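Enoyl-CoA hydratase (Mycobacterium thermoresistibile, PDB 3T3W) probably acts as an enoyl-CoA hydratase of the crotonase family, adding water to unsaturated acyl-CoA thioesters in lipid metabolism, and carries a bound zinc ion. Local coordinates at residues C128-L133 against S151-L156; L135-D140 against V162-H167. All blocks are in the same frame, centred on the assembly; numbering follows the deposited sequence.

Contact 1. Residues C128-L133 against S151-L156; sequences CISGGL and SDPVVL
The carboxylate of Asp152, just past a short parallel bridge in the small three-stranded sheet of this crotonase fold, receives the hydroxyl of Ser130 at one corner: Ser130 OG donates to Asp152 OD1 at 2.7 Å, arriving on the anti side of that oxygen and 32° out of the carboxylate plane. Val154 N also approaches OD1, but only as a weak bond. The other oxygen, OD2, accepts bonds from His167 and from the backbone of Val162, so the carboxylate is gripped from both oxygens. Asp152 CG is anti to the backbone N (chi1 -176°) and beside the carbonyl carbon, and from there OD1 meets the serine. The pyrrolidine ring of Pro153 puts its CD 3.3 Å from Ser130 OG and 3.8 Å from Ile129 CG2, the isoleucine side chain crossing it at about a right angle.

In the bridge itself Ile129 pairs with Ser151: Ser151 N donates to Cys128 O, and Ser130 N donates to Ser151 O at 2.8 Å in a nearly straight bond. Ile129 and Ser151 project from the same face of the sheet. Past the bridge the chain turns sharply at Ser130, and Gly131 and Gly132 lead into helix 133-136; in crotonase relatives this glycine turn supplies an oxyanion-hole N-H. Leu133 packs back from the start of that helix, beside Phe150 of strand 149-151. Leu133 CD1 lies 3.6 Å from Ser151 O and 4.0 Å from Asp152 CB.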
loop_
_atom_site.group_PDB
_atom_site.type_symbol
_atom_site.label_atom_id
_atom_site.label_comp_id
_atom_site.label_asym_id
_atom_site.label_seq_id
_atom_site.Cartn_x
_atom_site.Cartn_y
_atom_site.Cartn_z
ATOM N N CYS F 128 -25.586 14.944 -14.073
ATOM C CA CYS F 128 -24.543 13.964 -14.296
ATOM C C CYS F 128 -24.849 12.902 -13.240
ATOM O O CYS F 128 -24.580 13.119 -12.057
ATOM C CB CYS F 128 -23.152 14.546 -14.090
ATOM S SG CYS F 128 -21.865 13.296 -14.303
ATOM N N ILE F 129 -25.476 11.828 -13.689
ATOM C CA ILE F 129 -26.023 10.776 -12.794
ATOM C C ILE F 129 -25.320 9.451 -13.027
ATOM O O ILE F 129 -25.258 8.960 -14.145
ATOM C CB ILE F 129 -27.522 10.544 -13.072
ATOM C CG1 ILE F 129 -28.321 11.853 -12.876
ATOM C CG2 ILE F 129 -28.099 9.478 -12.136
ATOM C CD1 ILE F 129 -29.754 11.789 -13.409
ATOM N N SER F 130 -24.848 8.848 -11.947
ATOM C CA SER F 130 -24.342 7.492 -11.918
ATOM C C SER F 130 -23.311 7.195 -13.017
ATOM O O SER F 130 -22.183 7.678 -12.951
ATOM C CB SER F 130 -25.520 6.537 -11.908
ATOM O OG SER F 130 -26.233 6.527 -10.665
ATOM N N GLY F 131 -23.680 6.442 -14.043
ATOM C CA GLY F 131 -22.729 6.204 -15.151
ATOM C C GLY F 131 -22.166 7.465 -15.805
ATOM O O GLY F 131 -21.120 7.412 -16.431
ATOM N N GLY F 132 -22.854 8.596 -15.745
ATOM C CA GLY F 132 -22.270 9.882 -16.165
ATOM C C GLY F 132 -20.885 10.170 -15.546
ATOM O O GLY F 132 -19.978 10.754 -16.183
ATOM N N LEU F 133 -20.726 9.753 -14.298
ATOM C CA LEU F 133 -19.472 9.944 -13.566
ATOM C C LEU F 133 -18.327 9.172 -14.193
ATOM O O LEU F 133 -17.153 9.557 -14.065
ATOM C CB LEU F 133 -19.663 9.532 -12.106
ATOM C CG LEU F 133 -20.724 10.372 -11.361
ATOM C CD1 LEU F 133 -21.155 9.663 -10.094
ATOM C CD2 LEU F 133 -20.141 11.770 -11.045
ATOM N N SER F 151 -24.836 13.031 -8.986
ATOM C CA SER F 151 -25.432 12.052 -8.061
ATOM C C SER F 151 -25.076 10.631 -8.484
ATOM O O SER F 151 -24.687 10.412 -9.630
ATOM C CB SER F 151 -26.978 12.239 -7.999
ATOM O OG SER F 151 -27.577 11.878 -9.252
ATOM N N ASP F 152 -25.197 9.700 -7.542
ATOM C CA ASP F 152 -25.152 8.284 -7.861
ATOM C C ASP F 152 -26.153 7.549 -6.987
ATOM O O ASP F 152 -25.758 7.024 -5.954
ATOM C CB ASP F 152 -23.757 7.714 -7.682
ATOM C CG ASP F 152 -23.661 6.269 -8.097
ATOM O OD1 ASP F 152 -24.685 5.736 -8.651
ATOM O OD2 ASP F 152 -22.594 5.665 -7.811
ATOM N N PRO F 153 -27.435 7.498 -7.424
ATOM C CA PRO F 153 -28.484 6.838 -6.648
ATOM C C PRO F 153 -28.664 5.332 -6.880
ATOM O O PRO F 153 -29.788 4.796 -6.639
ATOM C CB PRO F 153 -29.738 7.600 -7.062
ATOM C CG PRO F 153 -29.476 8.048 -8.442
ATOM C CD PRO F 153 -27.991 8.292 -8.541
ATOM N N VAL F 154 -27.618 4.619 -7.294
ATOM C CA VAL F 154 -27.794 3.183 -7.630
ATOM C C VAL F 154 -28.037 2.274 -6.457
ATOM O O VAL F 154 -28.463 1.152 -6.663
ATOM C CB VAL F 154 -26.643 2.553 -8.476
ATOM C CG1 VAL F 154 -26.629 3.144 -9.862
ATOM C CG2 VAL F 154 -25.301 2.637 -7.770
ATOM N N VAL F 155 -27.859 2.755 -5.210
ATOM C CA VAL F 155 -28.223 1.933 -4.036
ATOM C C VAL F 155 -29.707 1.534 -4.116
ATOM O O VAL F 155 -30.079 0.396 -3.734
ATOM C CB VAL F 155 -27.844 2.623 -2.690
ATOM C CG1 VAL F 155 -28.621 2.052 -1.497
ATOM C CG2 VAL F 155 -26.316 2.522 -2.438
ATOM N N LEU F 156 -30.536 2.434 -4.648
ATOM C CA LEU F 156 -31.948 2.121 -4.908
ATOM C C LEU F 156 -32.165 0.866 -5.766
ATOM O O LEU F 156 -33.204 0.180 -5.628
ATOM C CB LEU F 156 -32.632 3.298 -5.610
ATOM C CG LEU F 156 -33.095 4.435 -4.733
ATOM C CD1 LEU F 156 -33.346 5.657 -5.620
ATOM C CD2 LEU F 156 -34.353 4.039 -3.971
#

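Contact 2. Residues L135-D140 against V162-H167; sequences LCWPCD and VEYHGH. With ZN (zinc ion), chain T; EDO (1,2-ethanediol), chain H.
Trp137 drives the distal rim of its indole into the backbone and side chain of His167. Trp137 CH2 lies 3.5 Å above the His167 imidazole plane, over its centre, in a T-shaped pair that presents the tryptophan edge to the histidine face, the planes at 69°. Gly166 covers one face of the indole: Gly166 CA sits 3.8 Å from the centroid of the Trp137 six-membered ring, 20° off the normal, a CH-pi contact. At the indole edge, near its plane, Tyr164 O approaches to 3.4 Å from Trp137 CZ3, while Tyr164 CD2 is 4.0 Å from Trp137 CE3. Val162 CG2 makes a looser contact with CZ3.

The next layer fixes these groups. Residues 164-166 form an inverse gamma turn centred on His165, in which Gly166 N donates to Tyr164 O, the same oxygen that meets the indole. A type I turn from Cys136 to Cys139 carries Trp137. Tyr164 CG is anti to the backbone N (chi1 -179°); its ring reaches beside Pro138, and a water 2.7 Å from Tyr164 OH connects it to Trp137 O. His167 NE2 bonds to Asp152 OD2, which would hold the imidazole face turned to the indole edge. Farther out, Glu163 OE2 binds zinc at 2.1 Å, together with Glu102, His252, His256 and a water. Arg174 of a neighbouring subunit bonds to the carbonyls of Trp137 and Cys139, and Lys177 of that subunit forms a salt bridge with Asp140.

With no direct hydrogen bond between the segments, this buried interface rests on ring-edge, ring-face and CH-pi contacts plus one bridging water, while Trp137 NE1 and His167 NE2 find their hydrogen-bonding partners outside it.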
loop_
_atom_site.group_PDB
_atom_site.type_symbol
_atom_site.label_atom_id
_atom_site.label_comp_id
_atom_site.label_asym_id
_atom_site.label_seq_id
_atom_site.Cartn_x
_atom_site.Cartn_y
_atom_site.Cartn_z
ATOM N N LEU F 135 -17.784 9.044 -17.255
ATOM C CA LEU F 135 -17.310 9.820 -18.395
ATOM C C LEU F 135 -16.451 11.005 -17.953
ATOM O O LEU F 135 -15.472 11.301 -18.626
ATOM C CB LEU F 135 -18.460 10.300 -19.256
ATOM C CG LEU F 135 -19.487 9.216 -19.689
ATOM C CD1 LEU F 135 -20.492 9.807 -20.704
ATOM C CD2 LEU F 135 -18.782 7.968 -20.264
ATOM N N CYS F 136 -16.816 11.698 -16.867
ATOM C CA CYS F 136 -16.085 12.876 -16.455
ATOM C C CYS F 136 -14.942 12.558 -15.487
ATOM O O CYS F 136 -13.881 13.200 -15.575
ATOM C CB CYS F 136 -17.020 13.966 -15.881
ATOM S SG CYS F 136 -17.975 13.506 -14.442
ATOM N N TRP F 137 -15.104 11.609 -14.565
ATOM C CA TRP F 137 -13.998 11.316 -13.633
ATOM C C TRP F 137 -12.681 10.963 -14.289
ATOM O O TRP F 137 -11.630 11.385 -13.781
ATOM C CB TRP F 137 -14.369 10.249 -12.610
ATOM C CG TRP F 137 -15.230 10.698 -11.468
ATOM C CD1 TRP F 137 -15.339 11.948 -10.911
ATOM C CD2 TRP F 137 -16.048 9.829 -10.632
ATOM N NE1 TRP F 137 -16.186 11.948 -9.827
ATOM C CE2 TRP F 137 -16.642 10.687 -9.601
ATOM C CE3 TRP F 137 -16.348 8.479 -10.642
ATOM C CZ2 TRP F 137 -17.481 10.185 -8.636
ATOM C CZ3 TRP F 137 -17.207 7.994 -9.668
ATOM C CH2 TRP F 137 -17.737 8.820 -8.678
ATOM N N PRO F 138 -12.688 10.223 -15.418
ATOM C CA PRO F 138 -11.395 9.929 -16.102
ATOM C C PRO F 138 -10.659 11.159 -16.669
ATOM O O PRO F 138 -9.485 11.077 -17.001
ATOM C CB PRO F 138 -11.796 8.948 -17.216
ATOM C CG PRO F 138 -12.999 8.264 -16.596
ATOM C CD PRO F 138 -13.772 9.384 -15.959
ATOM N N CYS F 139 -11.381 12.262 -16.855
ATOM C CA CYS F 139 -10.759 13.487 -17.307
ATOM C C CYS F 139 -9.895 14.072 -16.183
ATOM O O CYS F 139 -10.172 13.893 -15.000
ATOM C CB CYS F 139 -11.806 14.505 -17.779
ATOM S SG CYS F 139 -12.741 13.994 -19.261
ATOM N N ASP F 140 -8.849 14.774 -16.569
ATOM C CA ASP F 140 -7.950 15.384 -15.625
ATOM C C ASP F 140 -8.588 16.508 -14.828
ATOM O O ASP F 140 -8.361 16.600 -13.621
ATOM C CB ASP F 140 -6.682 15.881 -16.318
ATOM C CG ASP F 140 -5.885 14.747 -16.927
ATOM O OD1 ASP F 140 -5.626 13.754 -16.193
ATOM O OD2 ASP F 140 -5.597 14.827 -18.143
ATOM N N VAL F 162 -21.600 2.975 -8.530
ATOM C CA VAL F 162 -21.254 2.539 -9.911
ATOM C C VAL F 162 -19.918 1.788 -9.966
ATOM O O VAL F 162 -19.164 1.674 -8.956
ATOM C CB VAL F 162 -21.252 3.730 -10.890
ATOM C CG1 VAL F 162 -22.691 4.299 -11.026
ATOM C CG2 VAL F 162 -20.267 4.817 -10.423
ATOM N N GLU F 163 -19.626 1.288 -11.170
ATOM C CA GLU F 163 -18.579 0.282 -11.374
ATOM C C GLU F 163 -17.163 0.783 -11.159
ATOM O O GLU F 163 -16.262 -0.020 -10.871
ATOM C CB GLU F 163 -18.679 -0.204 -12.833
ATOM C CG GLU F 163 -19.911 -1.050 -13.147
ATOM C CD GLU F 163 -21.220 -0.290 -13.458
ATOM O OE1 GLU F 163 -21.270 0.956 -13.332
ATOM O OE2 GLU F 163 -22.220 -0.985 -13.782
ATOM N N TYR F 164 -16.952 2.087 -11.318
ATOM C CA TYR F 164 -15.656 2.747 -11.239
ATOM C C TYR F 164 -15.766 3.666 -10.030
ATOM O O TYR F 164 -16.416 4.734 -10.082
ATOM C CB TYR F 164 -15.421 3.544 -12.515
ATOM C CG TYR F 164 -14.119 4.317 -12.681
ATOM C CD1 TYR F 164 -13.078 3.799 -13.439
ATOM C CD2 TYR F 164 -13.967 5.610 -12.199
ATOM C CE1 TYR F 164 -11.891 4.509 -13.652
ATOM C CE2 TYR F 164 -12.809 6.352 -12.450
ATOM C CZ TYR F 164 -11.767 5.792 -13.191
ATOM O OH TYR F 164 -10.611 6.497 -13.473
ATOM N N HIS F 165 -15.196 3.217 -8.928
ATOM C CA HIS F 165 -15.378 3.886 -7.650
ATOM C C HIS F 165 -14.409 5.056 -7.490
ATOM O O HIS F 165 -13.429 4.991 -6.761
ATOM C CB HIS F 165 -15.273 2.903 -6.466
ATOM C CG HIS F 165 -15.676 3.521 -5.150
ATOM N ND1 HIS F 165 -16.968 3.521 -4.717
ATOM C CD2 HIS F 165 -14.958 4.288 -4.242
ATOM C CE1 HIS F 165 -17.029 4.207 -3.557
ATOM N NE2 HIS F 165 -15.810 4.681 -3.275
ATOM N N GLY F 166 -14.747 6.166 -8.130
ATOM C CA GLY F 166 -14.055 7.434 -7.935
ATOM C C GLY F 166 -14.508 8.145 -6.658
ATOM O O GLY F 166 -13.846 9.062 -6.195
ATOM N N HIS F 167 -15.665 7.735 -6.117
ATOM C CA HIS F 167 -16.366 8.522 -5.124
ATOM C C HIS F 167 -15.461 8.903 -3.963
ATOM O O HIS F 167 -15.415 10.080 -3.543
ATOM C CB HIS F 167 -17.587 7.780 -4.540
ATOM C CG HIS F 167 -18.486 7.133 -5.567
ATOM N ND1 HIS F 167 -18.052 6.142 -6.416
ATOM C CD2 HIS F 167 -19.845 7.306 -5.820
ATOM C CE1 HIS F 167 -19.089 5.734 -7.178
ATOM N NE2 HIS F 167 -20.196 6.435 -6.799
HETATM ZN ZN ZN T . -23.066 -2.760 -12.982
HETATM C C1 EDO H . -8.403 13.576 -11.639
HETATM O O1 EDO H . -7.359 14.373 -12.117
HETATM C C2 EDO H . -7.859 12.361 -10.946
HETATM O O2 EDO H . -7.225 11.537 -11.949
HETATM O O HOH W 1 -10.298 8.989 -12.393
HETATM O O HOH W 2 -24.714 -1.468 -12.702
#

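In the fold
From the N terminus the chain runs through strand 127-129 and helix 133-136, supplying the first segments of both contacts one after the other. It then passes along strands 141-145 and 149-151. Contact 1 closes the first loop where strand 149-151 comes alongside strand 127-129; contact 2 closes the second just before helix 167-171. Since 135-140 lies inside the first loop and 162-167 beyond it, the two closures cross. Their centres are about 11 Å apart, and Asp152, with Ser130 packed on Val162, joins them directly. Together they tie the three-stranded sheet, helix 133-136 and the long loop leading to helix 167-171 into one unit.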